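Local coordinates for putative carbohydrate binding protein (Pseudomonas aeruginosa, PDB 3QEC) that probably binds carbohydrates, with links to heparin and suramin binding, and may take part in carbohydrate transport and biofilm formation, at residues Glu23-Leu32 against Ser141-Arg150; Lys41-Ala52 against Ile104-Leu115. All coordinates share one frame; numbering follows the deposited sequence.

Interaction 1. Residues Glu23-Leu32 against Ser141-Arg150; sequences EGVINGDLYL and SQPQKVLLTR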
# COMPACT_ATOMS: atom_id res chain seq x y z
N GLU A 23 2.72 -20.47 -1.03
CA GLU A 23 3.93 -20.59 -1.86
C GLU A 23 4.07 -19.48 -2.92
O GLU A 23 5.06 -19.47 -3.66
CB GLU A 23 3.94 -21.96 -2.59
CG GLU A 23 4.00 -23.18 -1.69
CD GLU A 23 5.35 -23.68 -1.19
OE1 GLU A 23 6.33 -22.90 -1.15
OE2 GLU A 23 5.41 -24.87 -0.79
N GLY A 24 3.10 -18.58 -3.00
CA GLY A 24 3.08 -17.50 -3.98
C GLY A 24 4.21 -16.49 -3.86
O GLY A 24 4.67 -16.19 -2.76
N VAL A 25 4.65 -15.99 -5.02
CA VAL A 25 5.72 -14.99 -5.18
C VAL A 25 5.12 -13.72 -5.82
O VAL A 25 4.47 -13.82 -6.85
CB VAL A 25 6.87 -15.57 -6.06
CG1 VAL A 25 7.82 -14.48 -6.55
CG2 VAL A 25 7.63 -16.66 -5.32
N ILE A 26 5.34 -12.55 -5.20
CA ILE A 26 4.89 -11.25 -5.72
C ILE A 26 6.12 -10.38 -5.96
O ILE A 26 6.99 -10.28 -5.08
CB ILE A 26 3.83 -10.53 -4.81
CG1 ILE A 26 2.52 -11.35 -4.72
CG2 ILE A 26 3.54 -9.10 -5.31
CD1 ILE A 26 1.37 -10.71 -3.87
N ASN A 27 6.22 -9.80 -7.17
CA ASN A 27 7.28 -8.87 -7.59
C ASN A 27 6.66 -7.58 -8.02
O ASN A 27 5.57 -7.58 -8.60
CB ASN A 27 8.12 -9.43 -8.76
CG ASN A 27 8.60 -10.83 -8.55
OD1 ASN A 27 8.03 -11.79 -9.08
ND2 ASN A 27 9.65 -10.98 -7.77
N GLY A 28 7.35 -6.48 -7.81
CA GLY A 28 6.80 -5.22 -8.24
C GLY A 28 7.77 -4.07 -8.18
O GLY A 28 8.91 -4.23 -7.74
N ASP A 29 7.27 -2.91 -8.61
CA ASP A 29 7.99 -1.65 -8.68
C ASP A 29 7.14 -0.55 -8.11
O ASP A 29 5.93 -0.50 -8.36
CB ASP A 29 8.37 -1.33 -10.14
CG ASP A 29 9.35 -2.32 -10.73
OD1 ASP A 29 10.54 -2.29 -10.34
OD2 ASP A 29 8.94 -3.13 -11.59
N LEU A 30 7.77 0.32 -7.29
CA LEU A 30 7.11 1.45 -6.66
C LEU A 30 7.67 2.76 -7.19
O LEU A 30 8.90 2.96 -7.20
CB LEU A 30 7.25 1.39 -5.12
CG LEU A 30 6.85 2.65 -4.33
CD1 LEU A 30 5.34 2.84 -4.30
CD2 LEU A 30 7.40 2.61 -2.92
N TYR A 31 6.76 3.66 -7.63
CA TYR A 31 7.12 5.01 -8.09
C TYR A 31 5.88 5.89 -8.20
O TYR A 31 4.77 5.40 -8.36
CB TYR A 31 7.90 5.00 -9.43
CG TYR A 31 7.09 4.68 -10.66
CD1 TYR A 31 6.85 3.37 -11.06
CD2 TYR A 31 6.61 5.71 -11.48
CE1 TYR A 31 6.13 3.08 -12.21
CE2 TYR A 31 5.88 5.43 -12.64
CZ TYR A 31 5.65 4.11 -13.00
OH TYR A 31 4.94 3.86 -14.16
N LEU A 32 6.10 7.21 -8.09
CA LEU A 32 5.06 8.22 -8.25
C LEU A 32 5.61 9.30 -9.17
O LEU A 32 6.80 9.26 -9.47
CB LEU A 32 4.58 8.78 -6.89
CG LEU A 32 3.72 7.83 -6.01
CD1 LEU A 32 3.26 8.52 -4.74
CD2 LEU A 32 2.51 7.27 -6.76
N SER A 141 0.86 -20.03 -7.74
CA SER A 141 2.08 -19.52 -7.11
C SER A 141 2.73 -18.37 -7.88
O SER A 141 3.62 -17.70 -7.34
CB SER A 141 3.09 -20.65 -6.94
OG SER A 141 3.37 -21.25 -8.20
N GLN A 142 2.32 -18.14 -9.14
CA GLN A 142 2.95 -17.11 -9.95
C GLN A 142 1.98 -16.00 -10.44
O GLN A 142 1.76 -15.90 -11.64
CB GLN A 142 3.67 -17.74 -11.16
CG GLN A 142 4.78 -18.72 -10.80
CD GLN A 142 5.28 -19.42 -12.03
OE1 GLN A 142 6.00 -18.85 -12.85
NE2 GLN A 142 4.87 -20.67 -12.20
N PRO A 143 1.47 -15.10 -9.56
CA PRO A 143 0.66 -13.97 -10.08
C PRO A 143 1.50 -13.00 -10.92
O PRO A 143 2.72 -13.06 -10.87
CB PRO A 143 0.17 -13.26 -8.80
CG PRO A 143 1.18 -13.61 -7.75
CD PRO A 143 1.63 -15.01 -8.09
N GLN A 144 0.85 -12.10 -11.67
CA GLN A 144 1.54 -11.08 -12.46
C GLN A 144 2.26 -10.06 -11.56
O GLN A 144 1.92 -9.94 -10.38
CB GLN A 144 0.52 -10.33 -13.33
CG GLN A 144 -0.08 -11.17 -14.46
CD GLN A 144 -1.04 -10.40 -15.31
OE1 GLN A 144 -2.19 -10.82 -15.56
NE2 GLN A 144 -0.58 -9.28 -15.81
N LYS A 145 3.24 -9.32 -12.11
CA LYS A 145 3.95 -8.26 -11.39
C LYS A 145 2.97 -7.15 -10.99
O LYS A 145 1.93 -6.96 -11.64
CB LYS A 145 5.06 -7.66 -12.27
CG LYS A 145 6.42 -8.32 -12.10
CD LYS A 145 7.52 -7.64 -12.92
CE LYS A 145 8.11 -6.38 -12.30
NZ LYS A 145 9.02 -5.66 -13.24
N VAL A 146 3.28 -6.43 -9.91
CA VAL A 146 2.47 -5.30 -9.48
C VAL A 146 3.23 -4.00 -9.79
O VAL A 146 4.35 -3.80 -9.32
CB VAL A 146 2.06 -5.38 -7.98
CG1 VAL A 146 1.13 -4.22 -7.60
CG2 VAL A 146 1.42 -6.72 -7.65
N LEU A 147 2.62 -3.13 -10.57
CA LEU A 147 3.19 -1.81 -10.82
C LEU A 147 2.47 -0.87 -9.82
O LEU A 147 1.32 -0.45 -10.04
CB LEU A 147 3.04 -1.42 -12.30
CG LEU A 147 3.85 -0.22 -12.76
CD1 LEU A 147 5.34 -0.57 -12.92
CD2 LEU A 147 3.31 0.32 -14.08
N LEU A 148 3.12 -0.65 -8.66
CA LEU A 148 2.54 0.15 -7.58
C LEU A 148 2.76 1.64 -7.87
O LEU A 148 3.71 2.24 -7.38
CB LEU A 148 3.12 -0.28 -6.21
CG LEU A 148 2.34 0.13 -4.95
CD1 LEU A 148 0.86 -0.26 -5.04
CD2 LEU A 148 2.99 -0.43 -3.70
N THR A 149 1.87 2.21 -8.71
CA THR A 149 1.91 3.60 -9.14
C THR A 149 0.49 4.16 -9.41
O THR A 149 -0.47 3.39 -9.53
CB THR A 149 2.80 3.72 -10.40
OG1 THR A 149 3.22 5.07 -10.54
CG2 THR A 149 2.12 3.24 -11.69
N ARG A 150 0.38 5.50 -9.55
CA ARG A 150 -0.86 6.22 -9.92
C ARG A 150 -0.51 7.65 -10.45
O ARG A 150 0.68 8.06 -10.35
CB ARG A 150 -1.89 6.29 -8.76
CG ARG A 150 -1.40 7.01 -7.51
CD ARG A 150 -2.52 7.35 -6.56
NE ARG A 150 -2.01 8.00 -5.35
CZ ARG A 150 -1.81 9.30 -5.22
NH1 ARG A 150 -2.08 10.12 -6.23
NH2 ARG A 150 -1.36 9.80 -4.08
OXT ARG A 150 -1.42 8.34 -10.96
O HOH W 1 5.01 -14.06 -9.56

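Interaction 2. Residues Lys41-Ala52 against Ile104-Leu115; sequences KGTNTKVALEPA and IPNGTYYISSEL. With PEG (di(hydroxyethyl)ether), chain F.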
# COMPACT_ATOMS: atom_id res chain seq x y z
N LYS A 41 11.26 7.29 -8.05
CA LYS A 41 11.28 5.89 -7.59
C LYS A 41 11.26 5.85 -6.06
O LYS A 41 11.87 6.70 -5.41
CB LYS A 41 12.53 5.14 -8.12
CG LYS A 41 12.49 4.90 -9.63
CD LYS A 41 13.66 4.04 -10.08
CE LYS A 41 13.78 3.93 -11.58
NZ LYS A 41 15.02 3.21 -11.98
N GLY A 42 10.55 4.87 -5.51
CA GLY A 42 10.47 4.69 -4.06
C GLY A 42 11.54 3.74 -3.57
O GLY A 42 11.34 2.53 -3.58
N THR A 43 12.70 4.29 -3.16
CA THR A 43 13.83 3.50 -2.70
C THR A 43 13.82 3.35 -1.18
O THR A 43 13.46 4.29 -0.48
CB THR A 43 15.14 4.12 -3.20
OG1 THR A 43 15.33 5.39 -2.57
CG2 THR A 43 15.17 4.28 -4.72
N ASN A 44 14.19 2.15 -0.67
CA ASN A 44 14.24 1.79 0.76
C ASN A 44 12.93 2.21 1.49
O ASN A 44 12.95 2.70 2.62
CB ASN A 44 15.50 2.39 1.41
CG ASN A 44 15.87 1.82 2.75
OD1 ASN A 44 16.12 2.56 3.71
ND2 ASN A 44 15.97 0.49 2.85
N THR A 45 11.79 1.98 0.83
CA THR A 45 10.43 2.32 1.27
C THR A 45 9.66 1.05 1.61
O THR A 45 9.73 0.07 0.87
CB THR A 45 9.73 3.13 0.16
OG1 THR A 45 10.51 4.30 -0.10
CG2 THR A 45 8.33 3.54 0.52
N LYS A 46 8.94 1.07 2.76
CA LYS A 46 8.14 -0.05 3.22
C LYS A 46 6.87 -0.20 2.38
O LYS A 46 6.22 0.80 2.04
CB LYS A 46 7.80 0.08 4.71
CG LYS A 46 8.96 -0.30 5.61
CD LYS A 46 8.60 -0.25 7.08
CE LYS A 46 9.78 -0.53 7.98
NZ LYS A 46 9.41 -0.51 9.42
N VAL A 47 6.54 -1.45 2.02
CA VAL A 47 5.36 -1.86 1.24
C VAL A 47 4.59 -2.89 2.08
O VAL A 47 5.19 -3.83 2.59
CB VAL A 47 5.74 -2.42 -0.18
CG1 VAL A 47 4.52 -2.89 -0.95
CG2 VAL A 47 6.51 -1.38 -0.99
N ALA A 48 3.29 -2.69 2.25
CA ALA A 48 2.41 -3.57 3.02
C ALA A 48 1.51 -4.41 2.11
O ALA A 48 1.01 -3.91 1.09
CB ALA A 48 1.55 -2.75 3.98
N LEU A 49 1.29 -5.67 2.49
CA LEU A 49 0.42 -6.59 1.78
C LEU A 49 -0.49 -7.27 2.81
O LEU A 49 0.01 -7.92 3.73
CB LEU A 49 1.26 -7.61 0.98
CG LEU A 49 0.52 -8.69 0.22
CD1 LEU A 49 0.12 -8.20 -1.15
CD2 LEU A 49 1.37 -9.92 0.10
N GLU A 50 -1.81 -7.04 2.71
CA GLU A 50 -2.77 -7.56 3.70
C GLU A 50 -4.10 -8.03 3.06
O GLU A 50 -4.41 -7.57 1.97
CB GLU A 50 -3.07 -6.48 4.74
CG GLU A 50 -3.77 -5.22 4.22
CD GLU A 50 -3.92 -4.18 5.31
OE1 GLU A 50 -4.58 -4.48 6.33
OE2 GLU A 50 -3.31 -3.10 5.17
N PRO A 51 -4.91 -8.89 3.75
CA PRO A 51 -6.21 -9.32 3.17
C PRO A 51 -7.11 -8.14 2.75
O PRO A 51 -7.20 -7.15 3.48
CB PRO A 51 -6.86 -10.12 4.31
CG PRO A 51 -5.70 -10.61 5.13
CD PRO A 51 -4.68 -9.52 5.08
N ALA A 52 -7.78 -8.25 1.56
CA ALA A 52 -8.70 -7.22 1.04
C ALA A 52 -10.09 -7.38 1.69
O ALA A 52 -10.98 -7.98 1.09
CB ALA A 52 -8.79 -7.31 -0.48
N ILE A 104 3.35 -16.31 -0.31
CA ILE A 104 2.07 -15.61 -0.29
C ILE A 104 0.91 -16.61 -0.51
O ILE A 104 0.84 -17.27 -1.55
CB ILE A 104 2.02 -14.41 -1.30
CG1 ILE A 104 3.08 -13.34 -0.98
CG2 ILE A 104 0.61 -13.78 -1.42
CD1 ILE A 104 3.24 -12.97 0.53
N PRO A 105 -0.04 -16.65 0.46
CA PRO A 105 -1.21 -17.54 0.31
C PRO A 105 -2.16 -17.13 -0.81
O PRO A 105 -2.17 -15.98 -1.25
CB PRO A 105 -1.93 -17.37 1.65
CG PRO A 105 -0.91 -16.90 2.59
CD PRO A 105 -0.08 -15.97 1.76
N ASN A 106 -2.97 -18.09 -1.25
CA ASN A 106 -4.07 -17.89 -2.19
C ASN A 106 -5.05 -16.93 -1.53
O ASN A 106 -5.36 -17.10 -0.34
CB ASN A 106 -4.73 -19.24 -2.48
CG ASN A 106 -5.90 -19.23 -3.42
OD1 ASN A 106 -5.83 -19.73 -4.53
ND2 ASN A 106 -7.04 -18.79 -2.94
N GLY A 107 -5.49 -15.91 -2.26
CA GLY A 107 -6.42 -14.92 -1.73
C GLY A 107 -6.38 -13.59 -2.43
O GLY A 107 -5.71 -13.45 -3.46
N THR A 108 -7.11 -12.61 -1.89
CA THR A 108 -7.20 -11.26 -2.46
C THR A 108 -6.63 -10.27 -1.45
O THR A 108 -6.93 -10.35 -0.26
CB THR A 108 -8.63 -10.93 -2.91
OG1 THR A 108 -9.14 -12.07 -3.62
CG2 THR A 108 -8.66 -9.69 -3.83
N TYR A 109 -5.76 -9.37 -1.94
CA TYR A 109 -5.01 -8.46 -1.08
C TYR A 109 -5.02 -7.02 -1.51
O TYR A 109 -5.25 -6.71 -2.69
CB TYR A 109 -3.51 -8.89 -1.06
CG TYR A 109 -3.25 -10.30 -0.59
CD1 TYR A 109 -3.34 -11.38 -1.47
CD2 TYR A 109 -2.86 -10.56 0.72
CE1 TYR A 109 -3.11 -12.68 -1.04
CE2 TYR A 109 -2.62 -11.86 1.16
CZ TYR A 109 -2.76 -12.92 0.28
OH TYR A 109 -2.53 -14.19 0.70
N TYR A 110 -4.69 -6.14 -0.56
CA TYR A 110 -4.36 -4.73 -0.76
C TYR A 110 -2.86 -4.67 -0.67
O TYR A 110 -2.29 -5.22 0.27
CB TYR A 110 -5.01 -3.77 0.27
CG TYR A 110 -6.47 -3.46 -0.00
CD1 TYR A 110 -6.86 -2.84 -1.18
CD2 TYR A 110 -7.45 -3.80 0.92
CE1 TYR A 110 -8.21 -2.59 -1.45
CE2 TYR A 110 -8.80 -3.59 0.65
CZ TYR A 110 -9.17 -2.96 -0.53
OH TYR A 110 -10.51 -2.72 -0.78
N ILE A 111 -2.22 -4.09 -1.67
CA ILE A 111 -0.76 -3.86 -1.68
C ILE A 111 -0.64 -2.32 -1.61
O ILE A 111 -1.28 -1.62 -2.41
CB ILE A 111 -0.03 -4.59 -2.83
CG1 ILE A 111 1.51 -4.55 -2.66
CG2 ILE A 111 -0.53 -4.17 -4.24
CD1 ILE A 111 2.25 -5.60 -3.53
N SER A 112 0.00 -1.80 -0.56
CA SER A 112 0.00 -0.38 -0.25
C SER A 112 1.35 0.16 0.23
O SER A 112 2.06 -0.51 0.98
CB SER A 112 -1.04 -0.11 0.84
OG SER A 112 -1.30 1.27 1.02
N SER A 113 1.65 1.42 -0.15
CA SER A 113 2.88 2.13 0.24
C SER A 113 2.64 3.65 0.34
O SER A 113 1.59 4.15 -0.07
CB SER A 113 4.00 1.85 -0.75
OG SER A 113 5.26 2.19 -0.19
N GLU A 114 3.62 4.37 0.92
CA GLU A 114 3.62 5.82 1.06
C GLU A 114 4.97 6.35 0.60
O GLU A 114 6.02 5.97 1.13
CB GLU A 114 3.30 6.25 2.50
CG GLU A 114 3.34 7.75 2.73
CD GLU A 114 2.58 8.29 3.93
OE1 GLU A 114 1.86 7.52 4.60
OE2 GLU A 114 2.66 9.52 4.17
N LEU A 115 4.95 7.20 -0.42
CA LEU A 115 6.15 7.78 -0.99
C LEU A 115 5.98 9.29 -1.12
O LEU A 115 5.13 9.76 -1.88
CB LEU A 115 6.46 7.10 -2.35
CG LEU A 115 7.57 7.69 -3.21
CD1 LEU A 115 8.94 7.63 -2.50
CD2 LEU A 115 7.62 7.00 -4.54
C1 PEG F . 9.77 7.01 1.58
O1 PEG F . 10.90 6.88 0.72
C2 PEG F . 9.12 8.38 1.59
O2 PEG F . 7.83 8.33 2.19
C3 PEG F . 7.70 8.92 3.51
C4 PEG F . 6.73 8.15 4.41
O4 PEG F . 6.93 6.71 4.41

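Interaction 1. Residues Glu23-Leu32 against Ser141-Arg150
From Gly28 to Leu30 the chain of Glu23-Leu32 runs parallel to Val146-Leu148, the short strand axes 4.8 Å apart at 21°, and Val146 N, Asp29 N and Leu148 N each give a hydrogen bond across the seam. The ladder weakens toward Tyr31, whose N makes only a weak bond to Leu148 O, and a side chain takes over: Thr149 OG1 donates to Tyr31 O at 2.7 Å, arriving from above the carbonyl plane. The same threonine lies under the Tyr31 ring, its CB 3.9 Å from the ring centroid in a CH-pi contact. With chi1 at 74°, Tyr31 CG sits between its own backbone N and carbonyl carbon, which folds the ring back over Thr149, while Leu147 CD1 meets the ring edge in plane at CE1. On this same side of the sheet Lys145 bends at chi3 (81°) and carries NZ to 3.0 Å from Asp29 OD2, a salt bridge on the outer surface. The reverse side is apolar: Leu30 and Leu148 lie side by side, CD1 to CD2 4.1 Å, and Ile26 CG2 meets Val146 CG2. This layer faces strands 107-120 and 125-138 through residues such as Ile111 and Val136. At the other end Val25 N bonds to Ser141 O, and one water donates to both Val25 O and Pro143 O. Arg150 CG still packs on Leu32 CD2, while its guanidinium reaches away to Asp67 in a salt bridge and to the carbonyl of Thr131. Strand 146-148 thus joins the mixed sheet as parallel partner of strand 24-33, held by main-chain bonds and the Thr149 hydroxyl, with apolar side chains turned inward and the ion pair on the other face.

Interaction 2. Residues Lys41-Ala52 against Ile104-Leu115
Leu49 pushes its two methyl branches into different neighbours of the opposing segment: CD2 meets Ile104 CD1 tip to tip at 3.6 Å, while CD1 rests against Tyr109 CB at 3.7 Å and also reaches Ile111 CB. Its CG stands anti to the backbone N (chi1 177°), the branch point lying near Tyr109 CD2. One step along the same face, Val47 CG1 packs on Ile111 CG1 at 3.8 Å. These residues form an apolar layer that meets Phe99 and Phe101 of strand 98-104 and Ile26 of strand 24-33, so the antiparallel pair of strands 46-51 and 107-120, central in its four-stranded sheet, packs against the other sheet in a beta-sandwich-like manner. Ala48 with Ser112 and Glu50 with Tyr110 are hydrogen-bonded pairs. On their face, Glu50 turns to Arg84 and Tyr60, and Tyr110 is covered by helix 54-63. Ala52 CB lies over one face of the Tyr110 ring, offset toward the rim and 4.2 Å from the centroid, a CH-pi contact next to the backbone bond from Ala52 N to Thr108 O. At the far end Ser113 OG donates to Lys46 O at 2.8 Å, tilted 31° from the carbonyl plane, and Thr45 CG2 abuts that same hydroxyl oxygen. A di(hydroxyethyl)ether molecule, probably from the crystallisation liquor, donates through O1 to Thr45 OG1, 2.7 Å away.

How the interactions relate
Following the chain from the N terminus, residues 23-32 come first, and interaction 1 closes the longer loop when 141-150 returns alongside them. Within that span residues 41-52 pair with 104-115, so interaction 2 closes a shorter loop, holding helix 54-63, strand 89-92 and most of strand 98-104, wholly inside the larger one. The two do not cross in sequence, yet they touch in space. Probable backbone bonds join Gly24 O to Ile104 N and Leu30 O to Gly42 N, while Leu30 packs on Ser113 and Leu32 on Leu115. Interaction 1 adds the parallel C-terminal strand to the mixed sheet, interaction 2 forms the middle of the antiparallel one, and their shared apolar layer binds the two sheets together.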